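Local coordinates for protein cyclin homolog (Herpesvirus saimiri, PDB 2F2C) that is a viral member of the cyclin D subfamily that modulates the host cell cycle and may contribute to T-cell transformation and proliferation during latent infection, at residues F37-V47 against L80-K91. Sequence-based numbering, arbitrary orientation.
Sequences FTSLWEIQTEV and LDRYLCKKQGTK
Trp41 packs on Asp81, in the last turn of helix 72-83, and on Leu84, which follows it, where the loop leading into helix 49-65 meets the link to helix 94-109 in the all-helical N-terminal cyclin fold. Two overlapping beta turns, type II from Ser39 to Glu42 and type I from Trp41 to Gln44, set the indole at their junction. Its NE1 donates to Asp81 OD1 (2.9 Å), reaching the anti side of the carboxylate from 24° out of its plane. The ring and carboxylate planes stand 75° apart, and Asp81 OD2 forms a salt bridge with Arg52, so both carboxylate oxygens are engaged, restraining the group's rotation. Leu84 CD1 lies over one face of the indole in a CH-pi contact, 3.8 Å from the centroid of the six-membered ring, while Leu80 CD2 meets the edge at CZ2. Leu84 reaches this face with CG anti to its own carbonyl carbon (chi1 -73°) and CD1 anti to CA.

Phe37 touches Asp81 CB with CZ, and its CE1 comes 3.5 Å from Cys85 SG in an oblique sulfur-aromatic contact. Ile43 lays CD1 against the carbonyl oxygen of Cys85. Val47 CG1 packs on the backbone of Thr90 and Lys91. The outstretched Glu46 side chain passes OE1 beside Thr90 CB, and OE2 accepts a weak, bent hydrogen bond from Lys91 N (2.8 Å).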
loop_
_atom_site.group_PDB
_atom_site.type_symbol
_atom_site.label_atom_id
_atom_site.label_comp_id
_atom_site.label_asym_id
_atom_site.label_seq_id
_atom_site.Cartn_x
_atom_site.Cartn_y
_atom_site.Cartn_z
ATOM N N PHE A 37 6.046 -21.767 8.822
ATOM C CA PHE A 37 6.747 -22.724 7.962
ATOM C C PHE A 37 7.720 -23.610 8.776
ATOM O O PHE A 37 8.845 -23.182 9.090
ATOM C CB PHE A 37 7.564 -21.989 6.874
ATOM C CG PHE A 37 6.784 -21.594 5.636
ATOM C CD1 PHE A 37 6.263 -22.559 4.777
ATOM C CD2 PHE A 37 6.645 -20.239 5.287
ATOM C CE1 PHE A 37 5.567 -22.183 3.615
ATOM C CE2 PHE A 37 5.951 -19.847 4.125
ATOM C CZ PHE A 37 5.407 -20.826 3.294
ATOM N N THR A 38 7.310 -24.831 9.123
ATOM C CA THR A 38 8.269 -25.772 9.700
ATOM C C THR A 38 9.110 -26.414 8.589
ATOM O O THR A 38 10.342 -26.464 8.677
ATOM C CB THR A 38 7.588 -26.866 10.573
ATOM O OG1 THR A 38 6.695 -27.651 9.769
ATOM C CG2 THR A 38 6.691 -26.248 11.669
ATOM N N SER A 39 8.436 -26.886 7.541
ATOM C CA SER A 39 9.096 -27.636 6.472
ATOM C C SER A 39 8.736 -27.127 5.075
ATOM O O SER A 39 7.600 -27.297 4.613
ATOM C CB SER A 39 8.756 -29.114 6.581
ATOM O OG SER A 39 9.387 -29.809 5.533
ATOM N N LEU A 40 9.716 -26.536 4.395
ATOM C CA LEU A 40 9.466 -25.840 3.139
ATOM C C LEU A 40 8.983 -26.776 2.039
ATOM O O LEU A 40 9.604 -27.812 1.789
ATOM C CB LEU A 40 10.717 -25.082 2.692
ATOM C CG LEU A 40 10.589 -24.176 1.473
ATOM C CD1 LEU A 40 9.645 -23.016 1.771
ATOM C CD2 LEU A 40 11.965 -23.677 1.093
ATOM N N TRP A 41 7.868 -26.389 1.404
ATOM C CA TRP A 41 7.263 -27.095 0.257
ATOM C C TRP A 41 6.804 -28.522 0.573
ATOM O O TRP A 41 6.669 -29.344 -0.334
ATOM C CB TRP A 41 8.219 -27.095 -0.952
ATOM C CG TRP A 41 8.244 -25.807 -1.742
ATOM C CD1 TRP A 41 7.914 -24.557 -1.292
ATOM C CD2 TRP A 41 8.649 -25.645 -3.112
ATOM N NE1 TRP A 41 8.062 -23.635 -2.301
ATOM C CE2 TRP A 41 8.521 -24.270 -3.427
ATOM C CE3 TRP A 41 9.095 -26.522 -4.110
ATOM C CZ2 TRP A 41 8.826 -23.754 -4.696
ATOM C CZ3 TRP A 41 9.395 -26.008 -5.368
ATOM C CH2 TRP A 41 9.257 -24.636 -5.649
ATOM N N GLU A 42 6.538 -28.791 1.854
ATOM C CA GLU A 42 6.268 -30.145 2.363
ATOM C C GLU A 42 5.094 -30.874 1.709
ATOM O O GLU A 42 5.113 -32.091 1.589
ATOM C CB GLU A 42 6.099 -30.112 3.868
ATOM N N ILE A 43 4.091 -30.120 1.275
ATOM C CA ILE A 43 2.877 -30.652 0.647
ATOM C C ILE A 43 3.112 -31.157 -0.777
ATOM O O ILE A 43 2.177 -31.594 -1.445
ATOM C CB ILE A 43 1.776 -29.542 0.667
ATOM C CG1 ILE A 43 1.194 -29.411 2.076
ATOM C CG2 ILE A 43 0.653 -29.815 -0.350
ATOM C CD1 ILE A 43 0.907 -27.986 2.497
ATOM N N GLN A 44 4.358 -31.101 -1.237
ATOM C CA GLN A 44 4.665 -31.375 -2.638
ATOM C C GLN A 44 5.127 -32.797 -2.901
ATOM O O GLN A 44 5.893 -33.359 -2.122
ATOM C CB GLN A 44 5.692 -30.374 -3.175
ATOM C CG GLN A 44 5.156 -28.954 -3.347
ATOM C CD GLN A 44 3.969 -28.871 -4.298
ATOM O OE1 GLN A 44 3.058 -28.071 -4.084
ATOM N NE2 GLN A 44 3.975 -29.694 -5.345
ATOM N N THR A 45 4.666 -33.366 -4.009
ATOM C CA THR A 45 4.969 -34.756 -4.357
ATOM C C THR A 45 6.137 -34.834 -5.336
ATOM O O THR A 45 7.008 -35.698 -5.217
ATOM C CB THR A 45 3.723 -35.448 -4.966
ATOM O OG1 THR A 45 2.570 -35.155 -4.169
ATOM C CG2 THR A 45 3.843 -36.977 -4.891
ATOM N N GLU A 46 6.139 -33.923 -6.300
ATOM C CA GLU A 46 7.130 -33.906 -7.362
ATOM C C GLU A 46 8.248 -32.911 -7.019
ATOM O O GLU A 46 9.189 -33.254 -6.303
ATOM C CB GLU A 46 6.435 -33.554 -8.677
ATOM C CG GLU A 46 7.288 -33.676 -9.925
ATOM C CD GLU A 46 6.455 -33.559 -11.186
ATOM O OE1 GLU A 46 5.231 -33.808 -11.105
ATOM O OE2 GLU A 46 7.013 -33.223 -12.255
ATOM N N VAL A 47 8.124 -31.681 -7.513
ATOM C CA VAL A 47 9.098 -30.613 -7.291
ATOM C C VAL A 47 9.735 -30.661 -5.896
ATOM O O VAL A 47 9.049 -30.902 -4.896
ATOM C CB VAL A 47 8.447 -29.217 -7.547
ATOM C CG1 VAL A 47 7.692 -29.216 -8.873
ATOM C CG2 VAL A 47 7.503 -28.813 -6.416
ATOM N N LEU A 80 4.668 -17.264 -4.078
ATOM C CA LEU A 80 5.012 -18.600 -4.584
ATOM C C LEU A 80 4.867 -19.642 -3.490
ATOM O O LEU A 80 4.119 -20.604 -3.667
ATOM C CB LEU A 80 6.417 -18.633 -5.195
ATOM C CG LEU A 80 7.061 -20.018 -5.416
ATOM C CD1 LEU A 80 6.439 -20.761 -6.609
ATOM C CD2 LEU A 80 8.587 -19.945 -5.575
ATOM N N ASP A 81 5.544 -19.441 -2.358
ATOM C CA ASP A 81 5.452 -20.398 -1.235
ATOM C C ASP A 81 4.021 -20.590 -0.740
ATOM O O ASP A 81 3.517 -21.716 -0.726
ATOM C CB ASP A 81 6.373 -20.007 -0.076
ATOM C CG ASP A 81 7.843 -20.052 -0.459
ATOM O OD1 ASP A 81 8.209 -20.867 -1.342
ATOM O OD2 ASP A 81 8.700 -19.295 0.068
ATOM N N ARG A 82 3.366 -19.493 -0.358
ATOM C CA ARG A 82 1.962 -19.533 0.044
ATOM C C ARG A 82 1.134 -20.343 -0.934
ATOM O O ARG A 82 0.427 -21.256 -0.525
ATOM C CB ARG A 82 1.383 -18.125 0.156
ATOM C CG ARG A 82 1.647 -17.438 1.482
ATOM C CD ARG A 82 1.031 -16.053 1.582
ATOM N NE ARG A 82 1.865 -15.046 0.933
ATOM C CZ ARG A 82 1.441 -13.852 0.531
ATOM N NH1 ARG A 82 0.167 -13.496 0.692
ATOM N NH2 ARG A 82 2.299 -13.005 -0.043
ATOM N N TYR A 83 1.239 -20.014 -2.223
ATOM C CA TYR A 83 0.515 -20.722 -3.282
ATOM C C TYR A 83 0.819 -22.208 -3.287
ATOM O O TYR A 83 -0.067 -23.025 -3.527
ATOM C CB TYR A 83 0.821 -20.140 -4.668
ATOM C CG TYR A 83 0.157 -20.917 -5.778
ATOM C CD1 TYR A 83 -1.224 -20.823 -5.989
ATOM C CD2 TYR A 83 0.891 -21.782 -6.596
ATOM C CE1 TYR A 83 -1.860 -21.573 -7.002
ATOM C CE2 TYR A 83 0.267 -22.534 -7.616
ATOM C CZ TYR A 83 -1.108 -22.423 -7.811
ATOM O OH TYR A 83 -1.737 -23.133 -8.810
ATOM N N LEU A 84 2.071 -22.564 -3.025
ATOM C CA LEU A 84 2.466 -23.969 -3.077
ATOM C C LEU A 84 2.306 -24.695 -1.746
ATOM O O LEU A 84 2.848 -25.793 -1.577
ATOM C CB LEU A 84 3.882 -24.140 -3.648
ATOM C CG LEU A 84 4.071 -23.923 -5.153
ATOM C CD1 LEU A 84 5.526 -24.040 -5.471
ATOM C CD2 LEU A 84 3.282 -24.905 -5.998
ATOM N N CYS A 85 1.572 -24.078 -0.812
ATOM C CA CYS A 85 1.026 -24.786 0.358
ATOM C C CYS A 85 -0.390 -25.250 0.059
ATOM O O CYS A 85 -0.950 -26.054 0.798
ATOM C CB CYS A 85 0.971 -23.903 1.601
ATOM S SG CYS A 85 2.519 -23.097 2.066
ATOM N N LYS A 86 -0.962 -24.746 -1.032
ATOM C CA LYS A 86 -2.372 -24.964 -1.316
ATOM C C LYS A 86 -2.644 -25.826 -2.548
ATOM O O LYS A 86 -3.388 -26.804 -2.458
ATOM C CB LYS A 86 -3.129 -23.628 -1.354
ATOM C CG LYS A 86 -3.283 -23.000 0.040
ATOM C CD LYS A 86 -4.196 -21.779 0.034
ATOM C CE LYS A 86 -4.436 -21.246 1.451
ATOM N NZ LYS A 86 -5.108 -22.231 2.364
ATOM N N LYS A 87 -2.061 -25.478 -3.691
ATOM C CA LYS A 87 -2.234 -26.307 -4.889
ATOM C C LYS A 87 -0.949 -27.093 -5.159
ATOM O O LYS A 87 0.056 -26.890 -4.480
ATOM C CB LYS A 87 -2.661 -25.469 -6.104
ATOM C CG LYS A 87 -4.007 -24.732 -5.961
ATOM C CD LYS A 87 -5.234 -25.632 -6.100
ATOM C CE LYS A 87 -6.510 -24.795 -6.075
ATOM N NZ LYS A 87 -7.762 -25.601 -6.167
ATOM N N GLN A 88 -0.982 -27.995 -6.131
ATOM C CA GLN A 88 0.182 -28.830 -6.416
ATOM C C GLN A 88 0.977 -28.307 -7.617
ATOM O O GLN A 88 0.404 -27.757 -8.560
ATOM C CB GLN A 88 -0.263 -30.276 -6.656
ATOM C CG GLN A 88 0.828 -31.338 -6.467
ATOM C CD GLN A 88 1.038 -31.759 -5.017
ATOM O OE1 GLN A 88 0.150 -31.606 -4.169
ATOM N NE2 GLN A 88 2.215 -32.307 -4.736
ATOM N N GLY A 89 2.295 -28.474 -7.576
ATOM C CA GLY A 89 3.146 -28.123 -8.703
ATOM C C GLY A 89 3.814 -29.335 -9.325
ATOM O O GLY A 89 4.164 -30.293 -8.629
ATOM N N THR A 90 3.980 -29.300 -10.642
ATOM C CA THR A 90 4.755 -30.317 -11.343
ATOM C C THR A 90 5.996 -29.671 -11.951
ATOM O O THR A 90 5.946 -28.524 -12.390
ATOM C CB THR A 90 3.906 -31.054 -12.439
ATOM O OG1 THR A 90 3.975 -30.359 -13.691
ATOM C CG2 THR A 90 2.407 -31.055 -12.104
ATOM N N LYS A 91 7.104 -30.411 -11.975
ATOM C CA LYS A 91 8.372 -29.933 -12.559
ATOM C C LYS A 91 8.189 -29.308 -13.939
ATOM O O LYS A 91 8.826 -28.309 -14.253
ATOM C CB LYS A 91 9.416 -31.063 -12.622
ATOM C CG LYS A 91 10.079 -31.382 -11.276
ATOM C CD LYS A 91 11.130 -32.482 -11.400
ATOM C CE LYS A 91 11.654 -32.919 -10.031
ATOM N NZ LYS A 91 12.291 -34.280 -10.096
#